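Local atomic coordinates of Lmo0740 protein (Listeria monocytogenes, PDB entry 4RFA), a protein that probably acts as a Crp-type transcription activator, joining a cyclic nucleotide-binding-like beta domain to a DNA-binding helix-turn-helix domain. Residues 49-54 with 106-111; 152-157 with 188-193; 181-186 with 215-220. All coordinates share one frame; numbering follows the deposited sequence. Where two conformers were deposited one is given.

Interaction 1. Residues 49-54 with 106-111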
loop_
_atom_site.group_PDB
_atom_site.type_symbol
_atom_site.label_atom_id
_atom_site.label_comp_id
_atom_site.label_asym_id
_atom_site.label_seq_id
_atom_site.Cartn_x
_atom_site.Cartn_y
_atom_site.Cartn_z
ATOM N N SER A 49 -8.226 7.179 -16.510
ATOM C CA SER A 49 -8.853 5.868 -16.486
ATOM C C SER A 49 -8.197 4.895 -15.521
ATOM O O SER A 49 -7.100 5.099 -15.037
ATOM C CB SER A 49 -8.903 5.292 -17.906
ATOM O OG SER A 49 -7.789 5.716 -18.668
ATOM N N ILE A 50 -8.930 3.840 -15.241
ATOM C CA ILE A 50 -8.531 2.758 -14.382
ATOM C C ILE A 50 -8.171 1.581 -15.307
ATOM O O ILE A 50 -8.779 1.442 -16.363
ATOM C CB ILE A 50 -9.709 2.424 -13.458
ATOM C CG1 ILE A 50 -10.069 3.642 -12.616
ATOM C CG2 ILE A 50 -9.388 1.286 -12.538
ATOM C CD1 ILE A 50 -8.882 4.238 -11.882
ATOM N N PHE A 51 -7.188 0.762 -14.921
ATOM C CA PHE A 51 -6.731 -0.369 -15.757
ATOM C C PHE A 51 -6.915 -1.695 -15.044
ATOM O O PHE A 51 -6.467 -1.854 -13.950
ATOM C CB PHE A 51 -5.237 -0.214 -16.118
ATOM C CG PHE A 51 -4.936 1.053 -16.831
ATOM C CD1 PHE A 51 -4.850 2.253 -16.131
ATOM C CD2 PHE A 51 -4.780 1.072 -18.185
ATOM C CE1 PHE A 51 -4.633 3.454 -16.803
ATOM C CE2 PHE A 51 -4.550 2.250 -18.860
ATOM C CZ PHE A 51 -4.484 3.445 -18.176
ATOM N N PHE A 52 -7.593 -2.647 -15.665
ATOM C CA PHE A 52 -7.698 -3.995 -15.100
ATOM C C PHE A 52 -6.938 -5.048 -15.853
ATOM O O PHE A 52 -7.188 -5.267 -17.051
ATOM C CB PHE A 52 -9.152 -4.436 -15.112
ATOM C CG PHE A 52 -9.884 -4.011 -13.919
ATOM C CD1 PHE A 52 -9.700 -4.686 -12.721
ATOM C CD2 PHE A 52 -10.715 -2.909 -13.965
ATOM C CE1 PHE A 52 -10.360 -4.277 -11.580
ATOM C CE2 PHE A 52 -11.385 -2.491 -12.832
ATOM C CZ PHE A 52 -11.212 -3.177 -11.636
ATOM N N ILE A 53 -6.075 -5.764 -15.155
ATOM C CA ILE A 53 -5.301 -6.830 -15.784
ATOM C C ILE A 53 -6.201 -8.048 -15.814
ATOM O O ILE A 53 -6.770 -8.428 -14.790
ATOM C CB ILE A 53 -4.049 -7.179 -15.002
ATOM C CG1 ILE A 53 -3.268 -5.922 -14.630
ATOM C CG2 ILE A 53 -3.233 -8.230 -15.739
ATOM C CD1 ILE A 53 -3.205 -4.824 -15.651
ATOM N N VAL A 54 -6.370 -8.633 -16.986
ATOM C CA VAL A 54 -7.190 -9.848 -17.088
ATOM C C VAL A 54 -6.306 -11.062 -17.245
ATOM O O VAL A 54 -6.670 -12.134 -16.806
ATOM C CB VAL A 54 -8.270 -9.789 -18.193
ATOM C CG1 VAL A 54 -9.159 -8.575 -18.007
ATOM C CG2 VAL A 54 -7.641 -9.771 -19.559
ATOM N N LEU A 106 -4.940 -6.182 -20.738
ATOM C CA LEU A 106 -5.719 -5.398 -19.800
ATOM C C LEU A 106 -6.817 -4.624 -20.455
ATOM O O LEU A 106 -6.841 -4.479 -21.675
ATOM C CB LEU A 106 -4.794 -4.451 -19.036
ATOM C CG LEU A 106 -4.042 -3.387 -19.807
ATOM C CD1 LEU A 106 -4.976 -2.285 -20.274
ATOM C CD2 LEU A 106 -2.962 -2.792 -18.936
ATOM N N TYR A 107 -7.712 -4.107 -19.619
ATOM C CA TYR A 107 -8.750 -3.195 -20.062
ATOM C C TYR A 107 -8.505 -1.789 -19.534
ATOM O O TYR A 107 -8.220 -1.592 -18.387
ATOM C CB TYR A 107 -10.132 -3.727 -19.650
ATOM C CG TYR A 107 -10.595 -4.825 -20.581
ATOM C CD1 TYR A 107 -11.200 -4.535 -21.788
ATOM C CD2 TYR A 107 -10.330 -6.151 -20.287
ATOM C CE1 TYR A 107 -11.585 -5.553 -22.657
ATOM C CE2 TYR A 107 -10.707 -7.172 -21.147
ATOM C CZ TYR A 107 -11.333 -6.876 -22.311
ATOM O OH TYR A 107 -11.671 -7.917 -23.130
ATOM N N LYS A 108 -8.578 -0.798 -20.398
ATOM C CA LYS A 108 -8.501 0.585 -19.936
ATOM C C LYS A 108 -9.918 1.073 -19.843
ATOM O O LYS A 108 -10.615 1.078 -20.850
ATOM C CB LYS A 108 -7.727 1.432 -20.945
ATOM C CG LYS A 108 -7.641 2.905 -20.594
ATOM C CD LYS A 108 -6.851 3.641 -21.650
ATOM C CE LYS A 108 -6.898 5.146 -21.429
ATOM N NZ LYS A 108 -6.435 5.846 -22.652
ATOM N N ILE A 109 -10.328 1.514 -18.663
ATOM C CA ILE A 109 -11.679 1.997 -18.462
ATOM C C ILE A 109 -11.749 3.437 -17.978
ATOM O O ILE A 109 -11.193 3.789 -16.949
ATOM C CB ILE A 109 -12.415 1.155 -17.420
ATOM C CG1 ILE A 109 -12.363 -0.315 -17.791
ATOM C CG2 ILE A 109 -13.844 1.618 -17.363
ATOM C CD1 ILE A 109 -12.546 -1.253 -16.642
ATOM N N ASP A 110 -12.475 4.264 -18.707
ATOM C CA ASP A 110 -12.584 5.646 -18.352
ATOM C C ASP A 110 -13.140 5.681 -16.950
ATOM O O ASP A 110 -14.096 4.991 -16.625
ATOM C CB ASP A 110 -13.445 6.407 -19.362
ATOM C CG ASP A 110 -13.839 7.777 -18.863
ATOM O OD1 ASP A 110 -14.626 7.849 -17.882
ATOM O OD2 ASP A 110 -13.332 8.764 -19.437
ATOM N N ALA A 111 -12.492 6.471 -16.105
ATOM C CA ALA A 111 -12.752 6.481 -14.684
ATOM C C ALA A 111 -14.091 7.153 -14.319
ATOM O O ALA A 111 -14.861 6.658 -13.465
ATOM C CB ALA A 111 -11.594 7.197 -13.993
#

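Interaction 2. Residues 152-157 with 188-193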
loop_
_atom_site.group_PDB
_atom_site.type_symbol
_atom_site.label_atom_id
_atom_site.label_comp_id
_atom_site.label_asym_id
_atom_site.label_seq_id
_atom_site.Cartn_x
_atom_site.Cartn_y
_atom_site.Cartn_z
ATOM N N GLU A 152 15.900 -13.737 5.833
ATOM C CA GLU A 152 14.524 -13.557 6.236
ATOM C C GLU A 152 13.668 -13.067 5.101
ATOM O O GLU A 152 12.532 -13.464 4.987
ATOM C CB GLU A 152 14.462 -12.567 7.376
ATOM C CG GLU A 152 15.143 -13.083 8.632
ATOM C CD GLU A 152 15.215 -12.000 9.665
ATOM O OE1 GLU A 152 15.729 -10.894 9.347
ATOM O OE2 GLU A 152 14.693 -12.238 10.755
ATOM N N ARG A 153 14.194 -12.175 4.270
ATOM C CA ARG A 153 13.416 -11.678 3.144
ATOM C C ARG A 153 13.051 -12.744 2.119
ATOM O O ARG A 153 11.956 -12.733 1.566
ATOM C CB ARG A 153 14.173 -10.564 2.448
ATOM C CG ARG A 153 14.276 -9.329 3.315
ATOM C CD ARG A 153 14.537 -8.052 2.570
ATOM N NE ARG A 153 15.754 -8.030 1.754
ATOM C CZ ARG A 153 16.961 -7.639 2.158
ATOM N NH1 ARG A 153 17.198 -7.289 3.434
ATOM N NH2 ARG A 153 17.946 -7.592 1.269
ATOM N N ILE A 154 13.959 -13.680 1.858
ATOM C CA ILE A 154 13.696 -14.669 0.818
ATOM C C ILE A 154 12.569 -15.616 1.226
ATOM O O ILE A 154 11.727 -16.003 0.404
ATOM C CB ILE A 154 14.985 -15.420 0.414
ATOM C CG1 ILE A 154 14.743 -16.226 -0.863
ATOM C CG2 ILE A 154 15.511 -16.326 1.522
ATOM C CD1 ILE A 154 16.000 -16.855 -1.395
ATOM N N TYR A 155 12.526 -15.996 2.497
ATOM C CA TYR A 155 11.376 -16.784 2.970
ATOM C C TYR A 155 10.086 -16.044 2.769
ATOM O O TYR A 155 9.105 -16.614 2.325
ATOM C CB TYR A 155 11.535 -17.078 4.466
ATOM C CG TYR A 155 12.268 -18.396 4.768
ATOM C CD1 TYR A 155 11.615 -19.600 4.599
ATOM C CD2 TYR A 155 13.569 -18.425 5.241
ATOM C CE1 TYR A 155 12.220 -20.816 4.888
ATOM C CE2 TYR A 155 14.187 -19.636 5.559
ATOM C CZ TYR A 155 13.500 -20.827 5.347
ATOM O OH TYR A 155 14.028 -22.061 5.609
HETATM N N MSE A 156 10.072 -14.772 3.173
HETATM C CA MSE A 156 8.869 -13.965 3.130
HETATM C C MSE A 156 8.499 -13.746 1.699
HETATM O O MSE A 156 7.333 -13.823 1.390
HETATM C CB MSE A 156 9.026 -12.567 3.769
HETATM C CG MSE A 156 9.197 -12.725 5.272
HETATM SE SE MSE A 156 9.741 -10.995 6.101
HETATM C CE MSE A 156 7.987 -10.196 5.782
ATOM N N ALA A 157 9.468 -13.444 0.828
ATOM C CA ALA A 157 9.168 -13.334 -0.598
ATOM C C ALA A 157 8.505 -14.619 -1.161
ATOM O O ALA A 157 7.502 -14.581 -1.863
ATOM C CB ALA A 157 10.431 -13.019 -1.378
ATOM N N ARG A 188 15.848 -9.526 -7.374
ATOM C CA ARG A 188 15.357 -8.179 -7.501
ATOM C C ARG A 188 14.201 -7.940 -6.557
ATOM O O ARG A 188 14.124 -6.853 -5.956
ATOM C CB ARG A 188 14.984 -7.862 -8.933
ATOM C CG ARG A 188 16.199 -7.904 -9.857
ATOM C CD ARG A 188 15.799 -7.948 -11.301
ATOM N NE ARG A 188 15.135 -6.733 -11.677
ATOM C CZ ARG A 188 14.321 -6.657 -12.708
ATOM N NH1 ARG A 188 14.104 -7.745 -13.453
ATOM N NH2 ARG A 188 13.747 -5.511 -12.985
ATOM N N TYR A 189 13.342 -8.946 -6.357
ATOM C CA TYR A 189 12.192 -8.781 -5.477
ATOM C C TYR A 189 12.621 -8.805 -4.019
ATOM O O TYR A 189 11.993 -8.163 -3.141
ATOM C CB TYR A 189 11.163 -9.827 -5.804
ATOM C CG TYR A 189 9.892 -9.847 -4.963
ATOM C CD1 TYR A 189 8.977 -8.812 -4.969
ATOM C CD2 TYR A 189 9.564 -10.992 -4.245
ATOM C CE1 TYR A 189 7.775 -8.893 -4.257
ATOM C CE2 TYR A 189 8.378 -11.073 -3.523
ATOM C CZ TYR A 189 7.494 -10.020 -3.528
ATOM O OH TYR A 189 6.382 -10.183 -2.762
ATOM N N CYS A 190 13.667 -9.579 -3.739
ATOM C CA CYS A 190 14.253 -9.620 -2.397
ATOM C C CYS A 190 15.207 -8.482 -2.095
ATOM O O CYS A 190 15.712 -8.393 -0.991
ATOM C CB CYS A 190 14.952 -10.958 -2.113
ATOM S SG CYS A 190 13.782 -12.315 -2.107
ATOM N N ARG A 191 15.459 -7.659 -3.099
ATOM C CA ARG A 191 16.310 -6.504 -2.963
ATOM C C ARG A 191 17.685 -6.961 -2.379
ATOM O O ARG A 191 18.127 -6.554 -1.294
ATOM C CB ARG A 191 15.516 -5.425 -2.182
ATOM C CG ARG A 191 14.041 -5.236 -2.685
ATOM C CD ARG A 191 13.377 -4.020 -2.024
ATOM N NE ARG A 191 11.915 -3.690 -2.122
ATOM C CZ ARG A 191 10.858 -4.449 -2.444
ATOM N NH1 ARG A 191 10.953 -5.728 -2.758
ATOM N NH2 ARG A 191 9.624 -3.866 -2.388
ATOM N N THR A 192 18.293 -7.909 -3.095
ATOM C CA THR A 192 19.650 -8.382 -2.851
ATOM C C THR A 192 20.322 -8.842 -4.176
ATOM O O THR A 192 19.767 -8.658 -5.236
ATOM C CB THR A 192 19.641 -9.530 -1.865
ATOM O OG1 THR A 192 20.962 -9.743 -1.420
ATOM C CG2 THR A 192 19.082 -10.817 -2.477
ATOM N N THR A 193 21.521 -9.423 -4.104
ATOM C CA THR A 193 22.290 -9.783 -5.314
ATOM C C THR A 193 22.036 -11.212 -5.713
ATOM O O THR A 193 21.498 -12.005 -4.944
ATOM C CB THR A 193 23.816 -9.661 -5.087
ATOM O OG1 THR A 193 24.251 -10.664 -4.156
ATOM C CG2 THR A 193 24.172 -8.289 -4.546
#

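Interaction 3. Residues 181-186 with 215-220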
loop_
_atom_site.group_PDB
_atom_site.type_symbol
_atom_site.label_atom_id
_atom_site.label_comp_id
_atom_site.label_asym_id
_atom_site.label_seq_id
_atom_site.Cartn_x
_atom_site.Cartn_y
_atom_site.Cartn_z
ATOM N N ILE A 181 9.493 -16.271 -12.508
ATOM C CA ILE A 181 10.236 -16.130 -11.260
ATOM C C ILE A 181 11.477 -17.046 -11.277
ATOM O O ILE A 181 11.408 -18.257 -10.924
ATOM C CB ILE A 181 9.405 -16.462 -10.021
ATOM C CG1 ILE A 181 8.055 -15.716 -9.994
ATOM C CG2 ILE A 181 10.224 -16.134 -8.753
ATOM C CD1 ILE A 181 8.129 -14.241 -9.812
ATOM N N ASN A 182 12.581 -16.472 -11.746
ATOM C CA ASN A 182 13.886 -17.109 -11.721
ATOM C C ASN A 182 14.751 -16.435 -10.703
ATOM O O ASN A 182 14.332 -15.500 -9.952
ATOM C CB ASN A 182 14.576 -17.070 -13.100
ATOM C CG ASN A 182 14.670 -15.667 -13.689
ATOM O OD1 ASN A 182 14.597 -14.673 -12.994
ATOM N ND2 ASN A 182 14.868 -15.599 -14.975
ATOM N N GLN A 183 15.977 -16.898 -10.656
ATOM C CA GLN A 183 16.962 -16.368 -9.732
ATOM C C GLN A 183 17.165 -14.863 -9.771
ATOM O O GLN A 183 17.285 -14.199 -8.724
ATOM C CB GLN A 183 18.297 -17.082 -9.941
ATOM C CG GLN A 183 19.205 -16.997 -8.735
ATOM C CD GLN A 183 20.351 -17.963 -8.833
ATOM O OE1 GLN A 183 20.202 -19.185 -8.636
ATOM N NE2 GLN A 183 21.500 -17.428 -9.162
ATOM N N SER A 184 17.285 -14.315 -10.970
ATOM C CA SER A 184 17.474 -12.873 -11.134
ATOM C C SER A 184 16.262 -12.084 -10.657
ATOM O O SER A 184 16.382 -11.059 -9.978
ATOM C CB SER A 184 17.748 -12.547 -12.628
ATOM O OG SER A 184 17.894 -11.152 -12.788
ATOM N N VAL A 185 15.071 -12.576 -10.984
ATOM C CA VAL A 185 13.866 -11.897 -10.578
ATOM C C VAL A 185 13.680 -11.988 -9.042
ATOM O O VAL A 185 13.412 -10.971 -8.374
ATOM C CB VAL A 185 12.674 -12.435 -11.336
ATOM C CG1 VAL A 185 11.363 -11.937 -10.753
ATOM C CG2 VAL A 185 12.801 -12.077 -12.851
ATOM N N LEU A 186 13.907 -13.176 -8.490
ATOM C CA LEU A 186 13.791 -13.374 -7.069
ATOM C C LEU A 186 14.708 -12.440 -6.363
ATOM O O LEU A 186 14.301 -11.841 -5.390
ATOM C CB LEU A 186 14.072 -14.824 -6.664
ATOM C CG LEU A 186 13.796 -15.245 -5.236
ATOM C CD1 LEU A 186 12.325 -15.053 -4.931
ATOM C CD2 LEU A 186 14.190 -16.707 -5.074
ATOM N N SER A 215 14.537 -23.022 -10.771
ATOM C CA SER A 215 13.174 -22.610 -11.133
ATOM C C SER A 215 12.568 -23.472 -12.247
ATOM O O SER A 215 13.280 -24.006 -13.103
ATOM C CB SER A 215 13.111 -21.134 -11.512
ATOM O OG SER A 215 14.129 -20.803 -12.420
ATOM N N PRO A 216 11.237 -23.581 -12.264
ATOM C CA PRO A 216 10.285 -22.906 -11.364
ATOM C C PRO A 216 10.346 -23.417 -9.932
ATOM O O PRO A 216 10.504 -24.621 -9.693
ATOM C CB PRO A 216 8.909 -23.177 -11.988
ATOM C CG PRO A 216 9.126 -24.150 -13.111
ATOM C CD PRO A 216 10.598 -24.351 -13.339
ATOM N N TYR A 217 10.239 -22.506 -8.980
ATOM C CA TYR A 217 10.397 -22.854 -7.584
ATOM C C TYR A 217 9.200 -23.646 -7.090
ATOM O O TYR A 217 8.040 -23.291 -7.340
ATOM C CB TYR A 217 10.603 -21.591 -6.762
ATOM C CG TYR A 217 11.856 -20.890 -7.191
ATOM C CD1 TYR A 217 13.075 -21.544 -7.118
ATOM C CD2 TYR A 217 11.827 -19.628 -7.757
ATOM C CE1 TYR A 217 14.238 -20.942 -7.539
ATOM C CE2 TYR A 217 13.010 -19.015 -8.188
ATOM C CZ TYR A 217 14.203 -19.687 -8.070
ATOM O OH TYR A 217 15.389 -19.133 -8.474
ATOM N N ARG A 218 9.512 -24.733 -6.388
ATOM C CA ARG A 218 8.520 -25.618 -5.808
ATOM C C ARG A 218 8.709 -25.554 -4.304
ATOM O O ARG A 218 9.783 -25.819 -3.804
ATOM C CB ARG A 218 8.752 -27.044 -6.296
ATOM C CG ARG A 218 8.570 -27.216 -7.785
ATOM C CD ARG A 218 9.127 -28.544 -8.297
ATOM N NE ARG A 218 8.662 -28.787 -9.667
ATOM C CZ ARG A 218 7.577 -29.486 -10.021
ATOM N NH1 ARG A 218 6.799 -30.090 -9.120
ATOM N NH2 ARG A 218 7.273 -29.601 -11.311
ATOM N N ILE A 219 7.652 -25.195 -3.598
ATOM C CA ILE A 219 7.739 -24.891 -2.200
ATOM C C ILE A 219 6.997 -25.985 -1.489
ATOM O O ILE A 219 5.878 -26.319 -1.877
ATOM C CB ILE A 219 7.092 -23.537 -1.861
ATOM C CG1 ILE A 219 7.873 -22.394 -2.503
ATOM C CG2 ILE A 219 7.050 -23.317 -0.356
ATOM C CD1 ILE A 219 6.990 -21.189 -2.775
ATOM N N ASP A 220 7.632 -26.536 -0.457
ATOM C CA ASP A 220 7.040 -27.625 0.320
ATOM C C ASP A 220 5.785 -27.140 0.984
ATOM O O ASP A 220 5.842 -26.310 1.899
ATOM C CB ASP A 220 7.988 -28.127 1.395
ATOM C CG ASP A 220 7.629 -29.499 1.870
ATOM O OD1 ASP A 220 6.414 -29.811 1.990
ATOM O OD2 ASP A 220 8.584 -30.276 2.084
HETATM O O HOH W 1 9.708 -19.947 -10.237
HETATM O O HOH W 2 17.311 -20.903 -9.094
#

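Interaction 1. Residues 49-54 with 106-111
Phe52 and Ile109 meet on one face of an antiparallel strand pair, with methyl CD1 of Ile109 at the edge of the ring, 3.6 Å from Phe52 CD2. On the same face Val54 CG1 lies in the plane of the Tyr107 ring, touching its rim at CD2 (3.5 Å). Helix 11-20 packs over this layer through Leu12, Leu16 and Leu19. The reverse face carries Ile53, Leu106 and Phe51. Ile53 CD1 abuts Leu106 CB at 3.8 Å, and Leu106 CD1 lies at the in-plane edge of the Phe51 ring, 4.0 Å from Phe51 CD2.

Strands 49-55 and 103-110 are the two inner strands of a four-stranded antiparallel sheet, part of the beta-roll of Crp-type cyclic nucleotide-binding domains. Ile50 with Ile109 and Phe52 with Tyr107 form hydrogen-bonded pairs; the bond from Ile109 N to Ile50 O is 2.8 Å and almost straight (171°). Between them Phe51 CA makes a CA-H...O contact of 3.3 Å with Tyr107 O.

Toward the polar edge, the Lys108 chain, its CG anti to the backbone N (chi1 177°), runs beside Phe51 and points the same way, with CG 3.6 Å from Phe51 CE2. Its NZ has a long, weak ion pair with Glu45, while Ser49 OG packs against CE. Asp110 turns away and, as N-cap of helix 111-120, accepts from Phe113 N through OD1.

Interaction 2. Residues 152-157 with 188-193
Arg153 reaches from helix 150-165 to the backbone of Cys190 and Arg191, in the turn of the helix-turn-helix formed by helices 183-189 and 194-206, as in Crp-type DNA-binding domains. The arginine chain bends at chi3 (-58°), bringing NE to Cys190 O at 2.8 Å. That bond is fairly straight (163°), and the oxygen lies within the guanidinium plane. NH2 adds two weak bonds, one to the same Cys190 O and one to Arg191 O, the latter oxygen standing obliquely to the group. The guanidinium thus spans two successive carbonyls where the helix ends in a Schellman motif, Arg191 having positive phi (54°); the positive charge of Arg153 probably suits the carbonyl oxygens at this helix end. NH1 of Arg153 has a further weak bond to Lys148 O.

One helical turn further on, Ala157 faces both Cys190 and Tyr189. Its CB touches Cys190 SG at 3.5 Å and the CD2-CE2 side of the Tyr189 ring, 3.6 Å from CE2, from an oblique direction. The sulfur, anti to its own carbonyl carbon, also lies against the helix backbone, 3.8 Å from Ile154 CA. Tyr189 OH is held by Asn160 ND2 on the same helix as Ala157. The Arg191 side chain leads away from this contact. In the dimer, Ala147 of the second subunit packs on Arg153. Thr192, whose OG1 bonds to Asn196 ND2, brings its CB to 4.1 Å from Arg153 NH2.

Interaction 3. Residues 181-186 with 215-220
Tyr217 extends its ring toward the start of helix 183-189 and meets Ile181, Gln183 and Leu186. Ile181 O stands obliquely to the ring, 3.3 Å from CE2, while the CG2 branch of Ile181 lies in the ring plane, touching the edge at CD2 (4.0 Å); the two side chains cross at about a right angle. Leu186 CD2 adds a looser, oblique contact with CE2 at 4.1 Å. The hydroxyl comes to 3.2 Å from Gln183 N, but the angle is too poor for a hydrogen bond. A water 2.7 Å from Tyr217 OH takes up this polar end and bonds weakly to Gln183 OE1. A second water links the backbones, donating to Ile181 O and accepting from Tyr217 N at 2.9 Å.

Behind the ring, Ser215 of the same loop places CB 3.8 Å above one face, offset toward the rim, and the same atom packs against Ile181 O. Ser215 OG faces CA and CB of Asn182 without bonding to them. A cis peptide before Pro216 lies between Ser215 and Tyr217, the two residues of this loop that meet the helix start.

The helix start is itself fixed by Asn182, the N-cap. A chi1 of 54° sets CG between backbone N and carbonyl carbon, and chi2 (21°) turns OD1 to Val185 N, from which it accepts at 2.9 Å, nearly along the C=O axis. Beyond this shell, Leu201 of helix 194-206 packs on Tyr217, while Ile154 and Leu158 of helix 150-165 cover Leu186. Backbone bonding of Tyr217 with Leu177, and of Ile219 with Ile175, ties the loop and strand 218-220 to strand 174-176 and the residue just after it. The loop leading into strand 218-220, packed on the N-terminal start of the first helix of a helix-turn-helix, is consistent with the winged helix-turn-helix domain of the Crp family.

Interactions 2 and 3 share helix 183-189: 181-186 carries its N-terminal start, 188-193 its C-terminal end and the turn beyond. They touch where Ile154 CD1 packs on Leu186 CD2 at 4.1 Å, their centres about 11 Å apart. Interaction 1 lies on the opposite side of the chain's centre, in the beta domain, with its centre about 30 Å from that of interaction 2 and 29 Å from that of interaction 3. Its chemistry is paired backbone bonds with apolar layers on both faces and a partly exposed edge. Interaction 2 is the more buried, with an arginine serving backbone carbonyls; interaction 3, partly buried, relies on one aromatic ring and bridging waters.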